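Local coordinates for cystathionine beta-lyase family protein, YNBB B.subtilis ortholog (Clostridium acetobutylicum, PDB 3HVY) that probably cleaves carbon-sulfur bonds of amino acids as a pyridoxal phosphate-dependent lyase of the cystathionine beta-lyase kind, and is putatively involved in aluminium resistance, at residues E25-D30 with C311-E316; K33-Y38 with L409-A414; T64-S67 with N72-G75; I250-G255 with T382-A387. All coordinates share one frame; numbering follows the deposited sequence.

Interaction 1 (E25-D30 with C311-E316); sequences ERALND and CARIME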
# COMPACT_ATOMS: atom_id res chain seq x y z
N GLU D 25 25.96 -34.98 -2.20
CA GLU D 25 27.38 -34.65 -2.27
C GLU D 25 27.89 -34.87 -3.69
O GLU D 25 28.60 -34.03 -4.22
CB GLU D 25 28.25 -35.43 -1.24
N ARG D 26 27.53 -35.99 -4.32
CA ARG D 26 28.00 -36.27 -5.67
C ARG D 26 27.45 -35.23 -6.63
O ARG D 26 28.20 -34.64 -7.38
CB ARG D 26 27.59 -37.67 -6.11
CG ARG D 26 28.26 -38.83 -5.28
CD ARG D 26 27.66 -40.22 -5.61
NE ARG D 26 27.78 -40.42 -7.04
CZ ARG D 26 26.94 -41.11 -7.82
NH1 ARG D 26 25.89 -41.74 -7.32
NH2 ARG D 26 27.17 -41.15 -9.13
N ALA D 27 26.15 -34.99 -6.58
CA ALA D 27 25.51 -34.03 -7.49
C ALA D 27 26.13 -32.63 -7.37
O ALA D 27 26.41 -31.95 -8.35
CB ALA D 27 23.97 -34.00 -7.24
N LEU D 28 26.38 -32.21 -6.15
CA LEU D 28 26.92 -30.88 -5.96
C LEU D 28 28.29 -30.79 -6.61
O LEU D 28 28.59 -29.83 -7.35
CB LEU D 28 26.96 -30.52 -4.47
CG LEU D 28 27.10 -29.01 -4.20
CD1 LEU D 28 25.79 -28.27 -4.61
CD2 LEU D 28 27.46 -28.73 -2.72
N ASN D 29 29.12 -31.79 -6.40
CA ASN D 29 30.43 -31.78 -7.08
C ASN D 29 30.29 -31.80 -8.58
O ASN D 29 31.00 -31.14 -9.26
CB ASN D 29 31.27 -32.99 -6.66
CG ASN D 29 31.76 -32.86 -5.24
OD1 ASN D 29 31.99 -31.73 -4.78
ND2 ASN D 29 31.91 -33.99 -4.54
N ASP D 30 29.38 -32.61 -9.09
CA ASP D 30 29.20 -32.73 -10.52
C ASP D 30 28.79 -31.45 -11.19
O ASP D 30 29.11 -31.22 -12.36
CB ASP D 30 28.15 -33.80 -10.83
CG ASP D 30 28.64 -35.23 -10.57
OD1 ASP D 30 29.84 -35.41 -10.37
OD2 ASP D 30 27.82 -36.19 -10.62
N CYS D 311 18.90 -30.05 -9.54
CA CYS D 311 17.80 -31.04 -9.59
C CYS D 311 18.03 -32.09 -10.71
O CYS D 311 17.88 -33.30 -10.50
CB CYS D 311 16.48 -30.31 -9.79
SG CYS D 311 15.05 -31.42 -9.92
N ALA D 312 18.29 -31.61 -11.93
CA ALA D 312 18.64 -32.44 -13.08
C ALA D 312 19.69 -33.51 -12.72
O ALA D 312 19.52 -34.67 -13.04
CB ALA D 312 19.19 -31.54 -14.27
N ARG D 313 20.81 -33.09 -12.11
CA ARG D 313 21.87 -34.04 -11.80
C ARG D 313 21.49 -35.01 -10.70
O ARG D 313 21.66 -36.22 -10.88
CB ARG D 313 23.20 -33.39 -11.44
CG ARG D 313 24.32 -34.39 -11.30
CD ARG D 313 24.43 -35.32 -12.50
NE ARG D 313 25.74 -36.03 -12.54
CZ ARG D 313 26.10 -36.95 -13.44
NH1 ARG D 313 25.27 -37.35 -14.43
NH2 ARG D 313 27.28 -37.53 -13.30
N ILE D 314 20.94 -34.51 -9.59
CA ILE D 314 20.62 -35.41 -8.50
C ILE D 314 19.50 -36.41 -8.88
O ILE D 314 19.59 -37.58 -8.53
CB ILE D 314 20.33 -34.69 -7.17
CG1 ILE D 314 20.54 -35.68 -6.00
CG2 ILE D 314 18.92 -34.03 -7.15
CD1 ILE D 314 20.32 -35.02 -4.56
N MSE D 315 18.50 -36.00 -9.63
CA MSE D 315 17.44 -36.95 -9.98
C MSE D 315 18.02 -37.99 -10.95
O MSE D 315 17.65 -39.16 -10.95
CB MSE D 315 16.22 -36.22 -10.56
CG MSE D 315 15.57 -35.21 -9.61
SE MSE D 315 15.04 -36.02 -7.95
CE MSE D 315 13.51 -37.05 -8.59
N GLU D 316 18.94 -37.55 -11.80
CA GLU D 316 19.64 -38.47 -12.69
C GLU D 316 20.51 -39.49 -11.91
O GLU D 316 20.47 -40.70 -12.18
CB GLU D 316 20.48 -37.67 -13.66
CG GLU D 316 21.37 -38.43 -14.57
CD GLU D 316 21.86 -37.55 -15.67
OE1 GLU D 316 22.68 -36.63 -15.41
OE2 GLU D 316 21.37 -37.75 -16.79
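A27 and I314 mark the tight side of a helix-helix packing in this pyridoxal phosphate enzyme, where helix 18-55 and helix 287-317 run in roughly opposite directions, 137° between the two short axes. The small alanine lets the backbones come close, with A27 CA 5.2 Å from I314 CA. A27 CB sits against the branch point of the isoleucine, 3.7 Å from I314 CB, and both residues are buried. I314 also packs on V418, L419 and L422 of helix 411-422.

The other side is polar and partly exposed, joined by charged groups in place of close backbones. R313 has CG anti to its backbone N (chi1 -173°) and its chain bends at the next bond, which carries the guanidinium across to D30. The grip is side-on, from NE and NH2 together, yet both end on one oxygen, from the same face of the carboxylate. Y326 adds a cation-pi contact to R313. The third nitrogen stays on its own helix, where R313 NH1 reaches E316 OE1 at 2.9 Å, one turn further along, holding the arginine between two carboxylates. The shortest link in this network is R313 NE to D30 OD2, 2.8 Å with an N-H...O angle of 154°.

Interaction 2 (K33-Y38 with L409-A414); sequences KEFKYY and LTFDHA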
# COMPACT_ATOMS: atom_id res chain seq x y z
N LYS D 33 31.22 -26.96 -12.12
CA LYS D 33 31.66 -26.25 -13.33
C LYS D 33 30.49 -25.53 -14.03
O LYS D 33 30.66 -24.43 -14.55
CB LYS D 33 32.39 -27.19 -14.32
N GLU D 34 29.32 -26.17 -14.07
CA GLU D 34 28.15 -25.52 -14.62
C GLU D 34 27.83 -24.23 -13.84
O GLU D 34 27.51 -23.21 -14.41
CB GLU D 34 26.93 -26.44 -14.56
CG GLU D 34 27.06 -27.75 -15.26
CD GLU D 34 27.64 -27.63 -16.63
OE1 GLU D 34 27.08 -26.88 -17.46
OE2 GLU D 34 28.63 -28.33 -16.89
N PHE D 35 27.83 -24.31 -12.51
CA PHE D 35 27.52 -23.17 -11.67
C PHE D 35 28.46 -21.98 -11.95
O PHE D 35 28.04 -20.80 -11.98
CB PHE D 35 27.57 -23.56 -10.18
CG PHE D 35 26.32 -24.27 -9.67
CD1 PHE D 35 25.42 -24.87 -10.54
CD2 PHE D 35 26.13 -24.42 -8.31
CE1 PHE D 35 24.30 -25.59 -10.04
CE2 PHE D 35 25.03 -25.07 -7.81
CZ PHE D 35 24.10 -25.63 -8.66
N LYS D 36 29.74 -22.26 -12.17
CA LYS D 36 30.71 -21.19 -12.46
C LYS D 36 30.41 -20.52 -13.78
O LYS D 36 30.58 -19.31 -13.97
CB LYS D 36 32.17 -21.73 -12.43
CG LYS D 36 32.64 -22.06 -11.01
CD LYS D 36 34.10 -22.56 -10.91
N TYR D 37 29.94 -21.32 -14.72
CA TYR D 37 29.54 -20.79 -16.00
C TYR D 37 28.36 -19.82 -15.83
O TYR D 37 28.34 -18.75 -16.44
CB TYR D 37 29.19 -21.96 -16.92
CG TYR D 37 28.52 -21.59 -18.21
CD1 TYR D 37 27.15 -21.48 -18.29
CD2 TYR D 37 29.27 -21.39 -19.38
CE1 TYR D 37 26.55 -21.16 -19.46
CE2 TYR D 37 28.69 -21.08 -20.55
CZ TYR D 37 27.32 -20.96 -20.59
OH TYR D 37 26.69 -20.65 -21.74
N TYR D 38 27.37 -20.20 -15.03
CA TYR D 38 26.22 -19.30 -14.81
C TYR D 38 26.59 -18.04 -14.06
O TYR D 38 25.97 -16.97 -14.29
CB TYR D 38 25.05 -20.01 -14.14
CG TYR D 38 24.48 -21.06 -15.08
CD1 TYR D 38 23.88 -20.71 -16.27
CD2 TYR D 38 24.61 -22.41 -14.80
CE1 TYR D 38 23.40 -21.70 -17.15
CE2 TYR D 38 24.14 -23.39 -15.68
CZ TYR D 38 23.55 -23.04 -16.83
OH TYR D 38 23.14 -24.04 -17.71
N LEU D 409 13.87 -18.84 -4.74
CA LEU D 409 14.40 -17.51 -4.43
C LEU D 409 15.85 -17.62 -4.05
O LEU D 409 16.62 -16.68 -4.22
CB LEU D 409 13.62 -16.85 -3.32
CG LEU D 409 12.13 -16.57 -3.63
CD1 LEU D 409 11.37 -16.23 -2.36
CD2 LEU D 409 11.94 -15.51 -4.74
N THR D 410 16.24 -18.77 -3.49
CA THR D 410 17.64 -19.02 -3.21
C THR D 410 17.94 -20.44 -3.62
O THR D 410 17.04 -21.33 -3.68
CB THR D 410 18.01 -18.83 -1.73
OG1 THR D 410 17.48 -19.91 -0.95
CG2 THR D 410 17.54 -17.53 -1.19
N PHE D 411 19.19 -20.67 -4.01
CA PHE D 411 19.58 -22.02 -4.36
C PHE D 411 19.44 -22.96 -3.15
O PHE D 411 19.07 -24.14 -3.28
CB PHE D 411 21.03 -22.06 -4.87
CG PHE D 411 21.57 -23.42 -5.03
CD1 PHE D 411 21.00 -24.29 -5.94
CD2 PHE D 411 22.61 -23.87 -4.23
CE1 PHE D 411 21.46 -25.54 -6.07
CE2 PHE D 411 23.07 -25.12 -4.35
CZ PHE D 411 22.51 -25.98 -5.29
N ASP D 412 19.79 -22.46 -1.98
CA ASP D 412 19.66 -23.31 -0.78
C ASP D 412 18.22 -23.81 -0.66
O ASP D 412 17.96 -24.99 -0.33
CB ASP D 412 20.08 -22.53 0.46
CG ASP D 412 21.60 -22.44 0.61
OD1 ASP D 412 22.29 -23.49 0.45
OD2 ASP D 412 22.13 -21.35 0.91
N HIS D 413 17.25 -22.94 -0.89
CA HIS D 413 15.87 -23.38 -0.82
C HIS D 413 15.56 -24.45 -1.85
O HIS D 413 15.06 -25.52 -1.51
CB HIS D 413 14.88 -22.21 -0.92
CG HIS D 413 13.47 -22.63 -0.72
ND1 HIS D 413 12.41 -22.03 -1.37
CD2 HIS D 413 12.93 -23.63 0.03
CE1 HIS D 413 11.28 -22.63 -1.01
NE2 HIS D 413 11.57 -23.59 -0.14
N ALA D 414 15.90 -24.20 -3.10
CA ALA D 414 15.69 -25.17 -4.18
C ALA D 414 16.30 -26.53 -3.88
O ALA D 414 15.67 -27.60 -4.02
CB ALA D 414 16.27 -24.59 -5.49
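F35 and F411 meet because of their first torsions: F35 has CG anti to its carbonyl carbon (chi1 -80°), F411 has CG anti to its backbone N (chi1 170°), and each ring is thereby sent toward the other helix. The backbones stay well apart, with F35 CA and F411 CA 10.9 Å from each other, and between segments 33-38 and 409-414 these two rings make the contact. They form a T-shaped (edge-to-face) pair with planes at 86° and ring centroids 5.1 Å apart. F35 supplies the edge: its CE2 comes within 3.7 Å of F411 CZ, and the neighbouring F35 CZ lies equally close to F411 CE1. The edge lands on the F411 face toward the rim, not over the centre. In such a pair the slightly positive ring hydrogens of one phenyl point at the pi cloud of the other.

F411 is the first residue of its helix, and the turn that carries it is fixed by capping. T410 is the N-cap, its OG1 accepting from H413 N at 3.0 Å, and E303 takes the N-H of F411. T410 OG1 is also bonded to Q46 of the second subunit, and D412 forms a salt bridge to R42 of that subunit. Helix 287-317 lies beside both helices, and its K306 touches F35 and F411 alike where helix 18-55 faces the start of helix 411-422.

Interaction 3 (T64-S67 with N72-G75); sequences TNSS and NDIG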
# COMPACT_ATOMS: atom_id res chain seq x y z
N THR D 64 7.29 6.51 -7.10
CA THR D 64 6.05 7.23 -7.13
C THR D 64 4.91 6.44 -6.43
O THR D 64 5.01 5.22 -6.14
CB THR D 64 5.64 7.58 -8.60
OG1 THR D 64 5.47 6.37 -9.35
CG2 THR D 64 6.67 8.46 -9.26
N ASN D 65 3.86 7.23 -6.17
CA ASN D 65 2.67 6.83 -5.52
C ASN D 65 1.49 7.50 -6.28
O ASN D 65 0.71 8.29 -5.72
CB ASN D 65 2.75 7.36 -4.10
CG ASN D 65 1.68 6.83 -3.25
OD1 ASN D 65 1.26 5.69 -3.46
ND2 ASN D 65 1.20 7.64 -2.26
N SER D 66 1.39 7.23 -7.58
CA SER D 66 0.37 7.90 -8.41
C SER D 66 -1.03 7.44 -8.06
O SER D 66 -1.22 6.33 -7.56
CB SER D 66 0.63 7.70 -9.89
OG SER D 66 0.78 6.32 -10.19
N SER D 67 -2.01 8.31 -8.37
CA SER D 67 -3.43 8.05 -8.18
C SER D 67 -4.19 8.42 -9.42
O SER D 67 -3.66 9.06 -10.37
CB SER D 67 -3.99 8.84 -7.00
OG SER D 67 -4.02 10.23 -7.27
N ASN D 72 1.49 11.52 -16.15
CA ASN D 72 2.90 11.83 -15.83
C ASN D 72 3.52 11.14 -14.61
O ASN D 72 4.28 11.77 -13.83
CB ASN D 72 3.15 13.33 -15.73
CG ASN D 72 4.66 13.67 -15.70
OD1 ASN D 72 5.47 13.01 -16.39
ND2 ASN D 72 5.04 14.66 -14.88
N ASP D 73 3.24 9.84 -14.47
CA ASP D 73 3.89 9.05 -13.41
C ASP D 73 5.34 8.81 -13.89
O ASP D 73 5.59 7.96 -14.73
CB ASP D 73 3.09 7.76 -13.24
CG ASP D 73 3.66 6.82 -12.17
OD1 ASP D 73 4.85 6.97 -11.82
OD2 ASP D 73 2.93 5.86 -11.79
N ILE D 74 6.29 9.58 -13.36
CA ILE D 74 7.67 9.50 -13.84
C ILE D 74 8.34 8.18 -13.51
O ILE D 74 9.19 7.72 -14.27
CB ILE D 74 8.56 10.72 -13.38
CG1 ILE D 74 8.94 10.61 -11.88
CG2 ILE D 74 7.86 12.03 -13.72
CD1 ILE D 74 9.90 11.65 -11.42
N GLY D 75 7.94 7.56 -12.39
CA GLY D 75 8.41 6.23 -12.04
C GLY D 75 8.06 5.18 -13.08
O GLY D 75 8.92 4.43 -13.57
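T64 lies beside G75 and S66 beside D73, with CA-CA distances of 5.5 and 6.2 Å, where irregular backbone doubles back just ahead of helix 74-87. D73 is the side chain that ties the two arms together. Its CG stands anti to the backbone N (chi1 179°), which pushes the carboxylate across between the two hydroxyls, one for each oxygen. T64 OG1 donates to D73 OD1 at 2.6 Å, meeting it on the syn side but 33° out of the carboxylate plane. S66 OG donates to D73 OD2 at 2.7 Å from well above that plane, 52° out of it.

The same aspartate is the N-cap of helix 74-87: OD1 also accepts from the backbone N of R76, in the first turn. Its negative charge therefore sits at the amino end of the helix, where the helix dipole would be expected to stabilise it. T283 provides a second shell, with its OG1 bonded to D73 OD2 and its backbone N bonded to S66 OG, so the serine hydroxyl bridges the loop and the carboxylate. The T64 methyl packs over the opening of the helix, with CG2 3.5 Å from G75 N and 4.1 Å from I74 CG1. Further along the loop other subunits take over: N65 O is bonded to R288 of the third subunit, and S67 OG to the backbone N of Q385 of the fourth.

Interaction 4 (I250-G255 with T382-A387); sequences IATTGG and TFVQGA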
# COMPACT_ATOMS: atom_id res chain seq x y z
N ILE D 250 10.13 -10.12 -6.01
CA ILE D 250 9.62 -9.00 -5.23
C ILE D 250 8.36 -8.43 -5.87
O ILE D 250 7.48 -7.95 -5.18
CB ILE D 250 10.78 -7.93 -5.12
CG1 ILE D 250 11.94 -8.56 -4.35
CG2 ILE D 250 10.34 -6.65 -4.43
CD1 ILE D 250 13.27 -7.80 -4.51
N ALA D 251 8.23 -8.46 -7.19
CA ALA D 251 7.02 -7.95 -7.85
C ALA D 251 5.83 -8.74 -7.41
O ALA D 251 5.91 -9.96 -7.32
CB ALA D 251 7.15 -8.01 -9.37
N THR D 252 4.72 -8.07 -7.13
CA THR D 252 3.56 -8.82 -6.68
C THR D 252 2.55 -9.12 -7.77
O THR D 252 1.68 -9.94 -7.59
CB THR D 252 2.88 -8.12 -5.51
OG1 THR D 252 2.51 -6.84 -5.97
CG2 THR D 252 3.84 -8.01 -4.30
N THR D 253 2.68 -8.48 -8.93
CA THR D 253 1.79 -8.79 -10.06
C THR D 253 2.28 -8.04 -11.28
O THR D 253 3.25 -7.27 -11.19
CB THR D 253 0.30 -8.43 -9.79
OG1 THR D 253 -0.57 -9.10 -10.77
CG2 THR D 253 0.14 -6.93 -9.85
N GLY D 254 1.67 -8.30 -12.43
CA GLY D 254 2.01 -7.50 -13.62
C GLY D 254 2.72 -8.24 -14.74
O GLY D 254 2.90 -9.46 -14.70
N GLY D 255 3.08 -7.47 -15.77
CA GLY D 255 3.64 -8.03 -16.99
C GLY D 255 4.37 -6.94 -17.76
O GLY D 255 4.30 -5.75 -17.41
N THR D 382 4.04 -20.20 -1.94
CA THR D 382 4.85 -19.03 -2.29
C THR D 382 4.32 -17.74 -1.63
O THR D 382 3.21 -17.68 -1.14
CB THR D 382 4.86 -18.94 -3.84
OG1 THR D 382 3.52 -18.83 -4.32
CG2 THR D 382 5.41 -20.23 -4.50
N PHE D 383 5.16 -16.72 -1.54
CA PHE D 383 4.79 -15.46 -0.92
C PHE D 383 3.87 -14.68 -1.82
O PHE D 383 2.96 -13.96 -1.33
CB PHE D 383 6.06 -14.62 -0.62
CG PHE D 383 6.94 -15.25 0.39
CD1 PHE D 383 6.61 -15.17 1.73
CD2 PHE D 383 8.07 -15.97 0.01
CE1 PHE D 383 7.44 -15.77 2.66
CE2 PHE D 383 8.88 -16.55 0.93
CZ PHE D 383 8.57 -16.46 2.25
N VAL D 384 4.08 -14.83 -3.13
CA VAL D 384 3.24 -14.21 -4.16
C VAL D 384 2.45 -15.31 -4.90
O VAL D 384 3.00 -16.32 -5.40
CB VAL D 384 4.07 -13.29 -5.11
CG1 VAL D 384 3.23 -12.73 -6.28
CG2 VAL D 384 4.71 -12.13 -4.33
N GLN D 385 1.15 -15.14 -4.91
CA GLN D 385 0.28 -16.21 -5.39
C GLN D 385 0.52 -16.43 -6.85
O GLN D 385 0.31 -15.54 -7.68
CB GLN D 385 -1.19 -15.89 -5.14
CG GLN D 385 -2.12 -17.10 -5.41
CD GLN D 385 -3.54 -16.65 -5.63
OE1 GLN D 385 -3.79 -15.81 -6.46
NE2 GLN D 385 -4.47 -17.18 -4.86
N GLY D 386 0.97 -17.66 -7.16
CA GLY D 386 1.22 -18.06 -8.52
C GLY D 386 2.57 -17.73 -9.06
O GLY D 386 2.80 -18.00 -10.23
N ALA D 387 3.44 -17.10 -8.26
CA ALA D 387 4.77 -16.64 -8.71
C ALA D 387 5.63 -17.84 -9.04
O ALA D 387 5.81 -18.69 -8.21
CB ALA D 387 5.50 -15.80 -7.63
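V384 meets A251 and T252 with both of its methyls, and its conformation decides which carbonyl each one touches. CG1 is anti to the backbone N (chi1 175°) and lies 3.5 Å from T252 O. CG2, anti to the carbonyl carbon instead, comes 3.9 Å from A251 O. The fork thus straddles consecutive peptides of the 250-255 loop. T252 answers with its own methyl, T252 CG2 lying 4.2 Å from V384 CG2.

V384 is held in place by its own loop. It opens a type II beta turn that ends at A387, with G386 at the third position, and A387 N bonds back to V384 O at 3.0 Å. T382 OG1 reaches the same oxygen at 2.8 Å, from the opposite face of the carbonyl and 49° out of its plane. E390 holds the start of this loop, its two carboxylate oxygens taking the backbone N-H groups of F383 and V384.

The fourth subunit adds polar bonds, its S67 OG to Q385 N and its G68 O to T253 OG1. Across the contact methyls rest on peptide oxygens without directional bonds, which implies that the placing of the two loops depends on the bonds each makes elsewhere, including those to the fourth subunit.

Interactions 1 and 2 share helix 18-55 and are neighbours, their centres 12 Å apart and joined where L28 CD1 packs on F411 CZ at 4.1 Å. Interaction 2 also touches interaction 4, through L409 CD1 and F383 CD2, again at 4.1 Å. Interaction 3 lies far off, its centre 47 Å from that of interaction 1 and on the opposite side of the chain's centre. Within one chain interactions 3 and 4 do not touch, but the tetramer brings them together: S67 of one subunit bonds to Q385 of another. K244, which carries the pyridoxal phosphate, precedes segment 250-255 in the chain by six residues, so interaction 4 is the closest in sequence to the cofactor.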